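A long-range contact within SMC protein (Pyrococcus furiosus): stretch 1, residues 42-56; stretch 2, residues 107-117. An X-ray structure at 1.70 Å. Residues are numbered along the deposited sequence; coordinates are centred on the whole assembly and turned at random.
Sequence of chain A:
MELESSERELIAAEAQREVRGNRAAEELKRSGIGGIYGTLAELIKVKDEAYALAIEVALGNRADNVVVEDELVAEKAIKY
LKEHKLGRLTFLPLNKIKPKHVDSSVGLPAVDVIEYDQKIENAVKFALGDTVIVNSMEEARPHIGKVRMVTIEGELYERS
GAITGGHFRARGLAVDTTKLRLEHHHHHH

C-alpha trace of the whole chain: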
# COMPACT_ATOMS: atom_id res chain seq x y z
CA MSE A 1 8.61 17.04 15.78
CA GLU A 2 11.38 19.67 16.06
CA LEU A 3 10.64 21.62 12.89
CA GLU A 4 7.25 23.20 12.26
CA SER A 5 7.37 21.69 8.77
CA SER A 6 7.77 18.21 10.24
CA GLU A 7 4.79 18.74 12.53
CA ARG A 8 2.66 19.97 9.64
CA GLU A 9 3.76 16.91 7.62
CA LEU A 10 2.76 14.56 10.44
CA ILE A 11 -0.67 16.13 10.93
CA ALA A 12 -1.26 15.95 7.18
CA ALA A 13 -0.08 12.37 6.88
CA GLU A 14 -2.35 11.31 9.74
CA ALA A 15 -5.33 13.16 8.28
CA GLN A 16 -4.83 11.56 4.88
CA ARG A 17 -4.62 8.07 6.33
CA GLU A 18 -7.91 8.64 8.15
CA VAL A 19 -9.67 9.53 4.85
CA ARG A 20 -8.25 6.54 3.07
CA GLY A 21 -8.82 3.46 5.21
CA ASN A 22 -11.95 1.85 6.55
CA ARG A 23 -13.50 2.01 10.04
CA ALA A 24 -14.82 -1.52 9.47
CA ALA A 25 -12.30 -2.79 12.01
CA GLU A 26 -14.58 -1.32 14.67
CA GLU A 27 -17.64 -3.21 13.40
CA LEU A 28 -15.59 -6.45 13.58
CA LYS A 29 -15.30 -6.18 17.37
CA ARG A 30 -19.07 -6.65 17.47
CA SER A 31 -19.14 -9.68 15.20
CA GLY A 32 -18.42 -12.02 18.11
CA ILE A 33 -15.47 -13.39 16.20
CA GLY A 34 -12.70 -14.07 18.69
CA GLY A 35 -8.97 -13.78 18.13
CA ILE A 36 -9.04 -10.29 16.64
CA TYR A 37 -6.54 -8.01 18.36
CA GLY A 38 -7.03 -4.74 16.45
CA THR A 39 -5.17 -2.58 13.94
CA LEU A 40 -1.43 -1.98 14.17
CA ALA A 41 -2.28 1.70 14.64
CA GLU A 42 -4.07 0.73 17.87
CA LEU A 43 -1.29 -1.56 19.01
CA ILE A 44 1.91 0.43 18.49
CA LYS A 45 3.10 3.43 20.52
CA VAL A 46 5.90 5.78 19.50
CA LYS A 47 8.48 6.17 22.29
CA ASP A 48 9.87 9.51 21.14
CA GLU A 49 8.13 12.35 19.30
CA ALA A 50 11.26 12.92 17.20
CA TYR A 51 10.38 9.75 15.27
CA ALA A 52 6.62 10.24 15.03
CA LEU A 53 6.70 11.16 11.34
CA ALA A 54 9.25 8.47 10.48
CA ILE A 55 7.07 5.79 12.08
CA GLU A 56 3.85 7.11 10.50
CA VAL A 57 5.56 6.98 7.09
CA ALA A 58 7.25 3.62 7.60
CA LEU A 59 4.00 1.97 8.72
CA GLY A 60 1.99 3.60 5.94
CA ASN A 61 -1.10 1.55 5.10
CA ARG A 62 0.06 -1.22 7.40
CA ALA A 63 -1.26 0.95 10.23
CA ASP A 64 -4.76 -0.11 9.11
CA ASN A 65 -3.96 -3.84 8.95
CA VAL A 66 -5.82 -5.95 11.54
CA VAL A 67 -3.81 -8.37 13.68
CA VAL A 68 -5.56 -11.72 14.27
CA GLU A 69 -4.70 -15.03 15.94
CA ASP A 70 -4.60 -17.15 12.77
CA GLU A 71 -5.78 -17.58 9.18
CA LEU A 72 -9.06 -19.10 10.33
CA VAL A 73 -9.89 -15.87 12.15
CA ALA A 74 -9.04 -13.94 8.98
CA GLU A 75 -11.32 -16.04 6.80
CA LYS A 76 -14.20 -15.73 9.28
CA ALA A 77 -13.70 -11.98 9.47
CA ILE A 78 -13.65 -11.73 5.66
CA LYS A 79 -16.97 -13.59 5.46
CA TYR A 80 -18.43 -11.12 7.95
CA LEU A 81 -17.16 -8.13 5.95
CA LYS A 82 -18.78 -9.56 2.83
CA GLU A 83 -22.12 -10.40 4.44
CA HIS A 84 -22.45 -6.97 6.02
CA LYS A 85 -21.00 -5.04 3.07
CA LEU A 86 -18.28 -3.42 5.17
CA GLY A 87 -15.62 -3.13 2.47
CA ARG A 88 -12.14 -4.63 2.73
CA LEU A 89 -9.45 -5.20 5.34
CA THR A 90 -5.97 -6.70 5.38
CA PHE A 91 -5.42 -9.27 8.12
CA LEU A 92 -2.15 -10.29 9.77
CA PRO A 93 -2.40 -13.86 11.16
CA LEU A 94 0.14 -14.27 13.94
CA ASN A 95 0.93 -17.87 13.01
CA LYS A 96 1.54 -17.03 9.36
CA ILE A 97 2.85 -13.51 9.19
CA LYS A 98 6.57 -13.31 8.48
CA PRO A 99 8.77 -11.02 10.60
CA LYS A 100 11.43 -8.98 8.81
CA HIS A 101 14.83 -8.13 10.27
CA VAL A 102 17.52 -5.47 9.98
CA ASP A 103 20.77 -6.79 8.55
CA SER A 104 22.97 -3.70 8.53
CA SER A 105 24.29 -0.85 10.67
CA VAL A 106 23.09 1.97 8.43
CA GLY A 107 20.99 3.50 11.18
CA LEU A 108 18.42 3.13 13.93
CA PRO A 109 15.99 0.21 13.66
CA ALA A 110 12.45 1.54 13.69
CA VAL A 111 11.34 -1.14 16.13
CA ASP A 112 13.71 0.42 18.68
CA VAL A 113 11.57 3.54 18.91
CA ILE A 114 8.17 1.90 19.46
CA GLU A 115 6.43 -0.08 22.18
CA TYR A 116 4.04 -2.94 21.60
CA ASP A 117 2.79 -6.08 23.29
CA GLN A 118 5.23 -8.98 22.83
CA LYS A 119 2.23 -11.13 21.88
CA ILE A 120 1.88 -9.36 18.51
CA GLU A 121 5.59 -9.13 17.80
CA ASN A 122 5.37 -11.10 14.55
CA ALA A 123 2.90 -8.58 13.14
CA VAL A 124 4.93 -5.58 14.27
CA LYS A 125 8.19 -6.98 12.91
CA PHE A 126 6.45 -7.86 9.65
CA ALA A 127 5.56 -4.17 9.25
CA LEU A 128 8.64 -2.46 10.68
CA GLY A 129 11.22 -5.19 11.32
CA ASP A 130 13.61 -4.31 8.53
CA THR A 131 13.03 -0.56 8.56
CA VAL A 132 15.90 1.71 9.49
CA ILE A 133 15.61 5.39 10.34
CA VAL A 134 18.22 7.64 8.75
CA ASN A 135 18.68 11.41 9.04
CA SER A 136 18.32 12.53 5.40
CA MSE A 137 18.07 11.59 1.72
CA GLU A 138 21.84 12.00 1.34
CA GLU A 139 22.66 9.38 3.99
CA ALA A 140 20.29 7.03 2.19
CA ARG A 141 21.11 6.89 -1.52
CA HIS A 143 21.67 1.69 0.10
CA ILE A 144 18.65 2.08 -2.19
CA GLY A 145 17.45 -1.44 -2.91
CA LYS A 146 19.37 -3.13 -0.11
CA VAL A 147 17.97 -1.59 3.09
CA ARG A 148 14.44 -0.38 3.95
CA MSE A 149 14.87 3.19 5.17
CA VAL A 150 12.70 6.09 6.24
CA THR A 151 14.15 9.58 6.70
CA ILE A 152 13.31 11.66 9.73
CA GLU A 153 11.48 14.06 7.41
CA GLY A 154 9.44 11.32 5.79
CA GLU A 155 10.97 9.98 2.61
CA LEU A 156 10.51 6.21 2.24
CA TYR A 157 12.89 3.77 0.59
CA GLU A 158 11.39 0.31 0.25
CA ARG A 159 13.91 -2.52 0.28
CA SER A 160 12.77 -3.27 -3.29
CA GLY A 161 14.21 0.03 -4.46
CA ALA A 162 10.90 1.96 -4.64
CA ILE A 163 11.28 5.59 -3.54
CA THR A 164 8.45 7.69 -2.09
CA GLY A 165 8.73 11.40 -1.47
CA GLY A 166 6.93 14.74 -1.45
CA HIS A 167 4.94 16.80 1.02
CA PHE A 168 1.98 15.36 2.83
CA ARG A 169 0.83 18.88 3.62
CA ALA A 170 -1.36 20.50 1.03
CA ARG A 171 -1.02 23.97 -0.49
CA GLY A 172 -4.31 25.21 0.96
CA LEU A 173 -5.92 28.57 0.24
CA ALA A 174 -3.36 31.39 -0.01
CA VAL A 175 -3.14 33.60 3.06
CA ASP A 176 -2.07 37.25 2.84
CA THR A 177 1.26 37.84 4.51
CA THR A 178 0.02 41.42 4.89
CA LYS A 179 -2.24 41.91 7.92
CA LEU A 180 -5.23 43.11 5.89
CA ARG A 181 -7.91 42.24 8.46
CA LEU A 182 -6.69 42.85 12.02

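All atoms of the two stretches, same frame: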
# COMPACT_ATOMS: atom_id res chain seq x y z
N GLU A 42 -3.54 0.75 16.51
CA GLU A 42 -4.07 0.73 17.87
C GLU A 42 -3.11 0.03 18.81
O GLU A 42 -3.27 0.08 20.03
CB GLU A 42 -5.43 0.04 17.92
CG GLU A 42 -6.51 0.74 17.12
CD GLU A 42 -7.76 -0.09 16.95
OE1 GLU A 42 -7.66 -1.34 16.88
OE2 GLU A 42 -8.85 0.51 16.88
N LEU A 43 -2.10 -0.63 18.23
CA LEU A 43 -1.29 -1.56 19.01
C LEU A 43 0.16 -1.11 19.18
O LEU A 43 0.92 -1.72 19.93
CB LEU A 43 -1.33 -2.95 18.34
CG LEU A 43 -2.69 -3.64 18.28
CD1 LEU A 43 -2.65 -4.89 17.40
CD2 LEU A 43 -3.16 -3.97 19.69
N ILE A 44 0.53 -0.04 18.48
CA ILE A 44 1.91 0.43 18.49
C ILE A 44 1.95 1.84 19.06
O ILE A 44 1.12 2.67 18.71
CB ILE A 44 2.48 0.47 17.05
CG1 ILE A 44 2.56 -0.95 16.49
CG2 ILE A 44 3.84 1.15 17.01
CD1 ILE A 44 2.99 -1.03 15.01
N LYS A 45 2.91 2.10 19.94
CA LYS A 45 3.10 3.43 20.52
C LYS A 45 4.50 3.93 20.20
O LYS A 45 5.47 3.17 20.27
CB LYS A 45 2.91 3.34 22.04
CG LYS A 45 3.21 4.61 22.80
CD LYS A 45 3.04 4.37 24.30
CE LYS A 45 2.85 5.67 25.05
NZ LYS A 45 3.06 5.48 26.52
N VAL A 46 4.61 5.19 19.82
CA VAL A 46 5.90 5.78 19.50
C VAL A 46 6.57 6.26 20.80
O VAL A 46 5.93 6.94 21.61
CB VAL A 46 5.74 6.93 18.49
CG1 VAL A 46 7.06 7.58 18.17
CG2 VAL A 46 5.11 6.37 17.20
N LYS A 47 7.83 5.88 21.01
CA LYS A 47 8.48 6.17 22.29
C LYS A 47 8.96 7.61 22.38
O LYS A 47 9.08 8.16 23.48
CB LYS A 47 9.69 5.24 22.50
CG LYS A 47 9.35 3.78 22.71
CD LYS A 47 10.64 3.01 23.00
CE LYS A 47 10.40 1.54 23.24
NZ LYS A 47 11.63 0.86 23.75
N ASP A 48 9.22 8.21 21.23
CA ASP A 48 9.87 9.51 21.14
C ASP A 48 9.31 10.32 19.97
O ASP A 48 9.38 9.89 18.81
CB ASP A 48 11.37 9.31 20.95
CG ASP A 48 12.14 10.62 20.83
OD1 ASP A 48 11.51 11.70 20.79
OD2 ASP A 48 13.39 10.57 20.75
N GLU A 49 8.78 11.49 20.28
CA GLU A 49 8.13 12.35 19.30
C GLU A 49 9.01 12.68 18.10
O GLU A 49 8.50 12.98 17.02
CB GLU A 49 7.65 13.64 19.98
CG GLU A 49 6.68 14.47 19.17
CD GLU A 49 6.13 15.64 19.96
OE1 GLU A 49 6.84 16.15 20.85
OE2 GLU A 49 4.98 16.06 19.69
N ALA A 50 10.33 12.66 18.29
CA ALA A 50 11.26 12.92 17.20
C ALA A 50 11.06 11.96 16.02
O ALA A 50 11.38 12.30 14.88
CB ALA A 50 12.71 12.86 17.71
N TYR A 51 10.54 10.77 16.30
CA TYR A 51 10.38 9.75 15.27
C TYR A 51 8.93 9.53 14.86
O TYR A 51 8.62 8.58 14.13
CB TYR A 51 11.00 8.42 15.72
CG TYR A 51 12.44 8.58 16.11
CD1 TYR A 51 13.40 8.86 15.15
CD2 TYR A 51 12.84 8.48 17.44
CE1 TYR A 51 14.73 9.04 15.50
CE2 TYR A 51 14.15 8.66 17.80
CZ TYR A 51 15.09 8.93 16.83
OH TYR A 51 16.41 9.11 17.19
N ALA A 52 8.04 10.40 15.33
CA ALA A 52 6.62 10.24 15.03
C ALA A 52 6.32 10.22 13.54
O ALA A 52 5.53 9.41 13.08
CB ALA A 52 5.79 11.30 15.72
N LEU A 53 6.91 11.14 12.79
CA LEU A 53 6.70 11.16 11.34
C LEU A 53 7.34 9.94 10.67
O LEU A 53 6.75 9.29 9.81
CB LEU A 53 7.22 12.48 10.75
CG LEU A 53 7.10 12.71 9.23
CD1 LEU A 53 5.64 12.62 8.75
CD2 LEU A 53 7.70 14.05 8.85
N ALA A 54 8.57 9.63 11.07
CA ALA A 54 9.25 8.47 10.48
C ALA A 54 8.45 7.18 10.64
O ALA A 54 8.36 6.37 9.71
CB ALA A 54 10.65 8.32 11.11
N ILE A 55 7.86 6.98 11.81
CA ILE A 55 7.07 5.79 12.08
C ILE A 55 5.72 5.81 11.33
O ILE A 55 5.29 4.79 10.80
CB ILE A 55 6.84 5.58 13.60
CG1 ILE A 55 8.19 5.30 14.27
CG2 ILE A 55 5.89 4.43 13.85
CD1 ILE A 55 8.94 4.15 13.60
N GLU A 56 5.07 6.97 11.30
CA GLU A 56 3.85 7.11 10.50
C GLU A 56 4.13 6.72 9.05
O GLU A 56 3.38 5.94 8.45
CB GLU A 56 3.31 8.54 10.57
CG GLU A 56 2.17 8.85 9.58
CD GLU A 56 0.91 8.08 9.87
OE1 GLU A 56 0.63 7.79 11.05
OE2 GLU A 56 0.18 7.76 8.91
N GLY A 107 21.62 2.56 10.28
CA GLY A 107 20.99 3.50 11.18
C GLY A 107 20.18 2.84 12.27
O GLY A 107 20.44 1.71 12.64
N LEU A 108 19.18 3.56 12.76
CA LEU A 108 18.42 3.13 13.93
C LEU A 108 17.21 2.31 13.53
O LEU A 108 16.30 2.82 12.86
CB LEU A 108 17.96 4.38 14.70
CG LEU A 108 17.02 4.24 15.90
CD1 LEU A 108 17.70 3.49 17.06
CD2 LEU A 108 16.58 5.63 16.35
N PRO A 109 17.16 1.03 13.96
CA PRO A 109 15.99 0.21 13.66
C PRO A 109 14.70 0.84 14.17
O PRO A 109 14.60 1.26 15.33
CB PRO A 109 16.25 -1.08 14.43
CG PRO A 109 17.75 -1.19 14.42
CD PRO A 109 18.24 0.24 14.59
N ALA A 110 13.69 0.90 13.30
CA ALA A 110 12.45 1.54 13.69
C ALA A 110 11.79 0.88 14.89
O ALA A 110 11.16 1.54 15.70
CB ALA A 110 11.47 1.59 12.48
N VAL A 111 11.94 -0.44 15.01
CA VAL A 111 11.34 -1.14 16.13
C VAL A 111 11.91 -0.65 17.47
O VAL A 111 11.27 -0.80 18.49
CB VAL A 111 11.51 -2.67 16.05
CG1 VAL A 111 10.84 -3.22 14.79
CG2 VAL A 111 12.99 -3.06 16.09
N ASP A 112 13.10 -0.07 17.45
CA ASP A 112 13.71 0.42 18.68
C ASP A 112 12.99 1.62 19.27
O ASP A 112 13.14 1.94 20.44
CB ASP A 112 15.17 0.79 18.46
CG ASP A 112 16.05 -0.42 18.28
OD1 ASP A 112 15.52 -1.55 18.33
OD2 ASP A 112 17.26 -0.22 18.10
N VAL A 113 12.20 2.31 18.44
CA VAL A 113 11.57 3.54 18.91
C VAL A 113 10.06 3.40 19.12
O VAL A 113 9.35 4.40 19.25
CB VAL A 113 11.91 4.75 18.02
CG1 VAL A 113 13.42 4.96 17.95
CG2 VAL A 113 11.30 4.60 16.62
N ILE A 114 9.58 2.16 19.19
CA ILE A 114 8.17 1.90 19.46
C ILE A 114 8.01 0.89 20.59
O ILE A 114 8.94 0.15 20.94
CB ILE A 114 7.44 1.35 18.21
CG1 ILE A 114 8.11 0.06 17.73
CG2 ILE A 114 7.38 2.41 17.09
CD1 ILE A 114 7.37 -0.66 16.61
N GLU A 115 6.81 0.88 21.16
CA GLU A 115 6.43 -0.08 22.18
C GLU A 115 5.19 -0.82 21.72
O GLU A 115 4.31 -0.25 21.06
CB GLU A 115 6.13 0.62 23.51
CG GLU A 115 7.35 1.22 24.16
CD GLU A 115 7.07 1.82 25.52
OE1 GLU A 115 5.89 1.92 25.90
OE2 GLU A 115 8.04 2.19 26.21
N TYR A 116 5.14 -2.10 22.04
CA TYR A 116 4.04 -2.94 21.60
C TYR A 116 4.04 -4.18 22.46
O TYR A 116 5.05 -4.49 23.10
CB TYR A 116 4.22 -3.32 20.12
CG TYR A 116 5.54 -3.98 19.84
CD1 TYR A 116 6.66 -3.22 19.53
CD2 TYR A 116 5.68 -5.36 19.89
CE1 TYR A 116 7.89 -3.82 19.30
CE2 TYR A 116 6.90 -5.96 19.66
CZ TYR A 116 7.99 -5.19 19.36
OH TYR A 116 9.21 -5.80 19.12
N ASP A 117 2.91 -4.86 22.51
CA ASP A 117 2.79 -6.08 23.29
C ASP A 117 3.58 -7.19 22.61
O ASP A 117 3.46 -7.39 21.41
CB ASP A 117 1.31 -6.47 23.39
CG ASP A 117 1.07 -7.67 24.27
OD1 ASP A 117 2.04 -8.38 24.60
OD2 ASP A 117 -0.10 -7.91 24.64
O HOH W 1 0.47 -3.86 21.44

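Backbone hydrogen bonds form the spine of this contact. Lys45 and Glu115 face each other as an antiparallel hydrogen-bonded pair: Lys45 N donates to Glu115 O at 3.0 Å, and Glu115 N returns a bond to Lys45 O at 2.8 Å, both nearly straight. One step along, Val46 and Ile114 form a non-hydrogen-bonded pair, and the ladder resumes where Lys47 N donates to Val113 O at 2.8 Å. Lys45 O also receives a CA-H...O contact from Ile114 CA at 3.1 Å. Beyond the other end of this short ladder, a water extends the link, donating to Leu43 O at 2.7 Å and accepting from Asp117 N at 2.8 Å.

Apolar packing covers the face that carries Val46 and Ile114. Ile114 CG2 lies 3.8 Å from Ile44 CG2 and 4.1 Å from Ile55 CG2, so one branched side chain touches both the strand region and the helix that follows it. Ile55 also reaches stretch 2 through its CD1, 3.8 Å from Ala110 CB and 3.9 Å from Val113 CG2; the small alanine methyl suits this close, buried approach. The Tyr51 ring meets its neighbours obliquely, with CD2 3.6 Å from Val113 CG1 and CZ 3.7 Å from Leu108 CD2. Its aromatic carbons suit this apolar company, while the partly exposed residue can keep a polar hydroxyl at its tip.

Charged side chains occupy the exposed side. Lys45 NZ is 4.6 Å from Glu115 OE1, and Lys47 NZ is 4.6 Å from Glu115 OE2: favourable electrostatics, but beyond salt-bridge range. The Lys47 chain lies across Glu115, its CE 3.2 Å from Glu115 CG, unusually short for two aliphatic carbons. A long side chain such as that of Lys47 can lay its methylenes over the neighbouring strand, in keeping with the exposed setting of the residue.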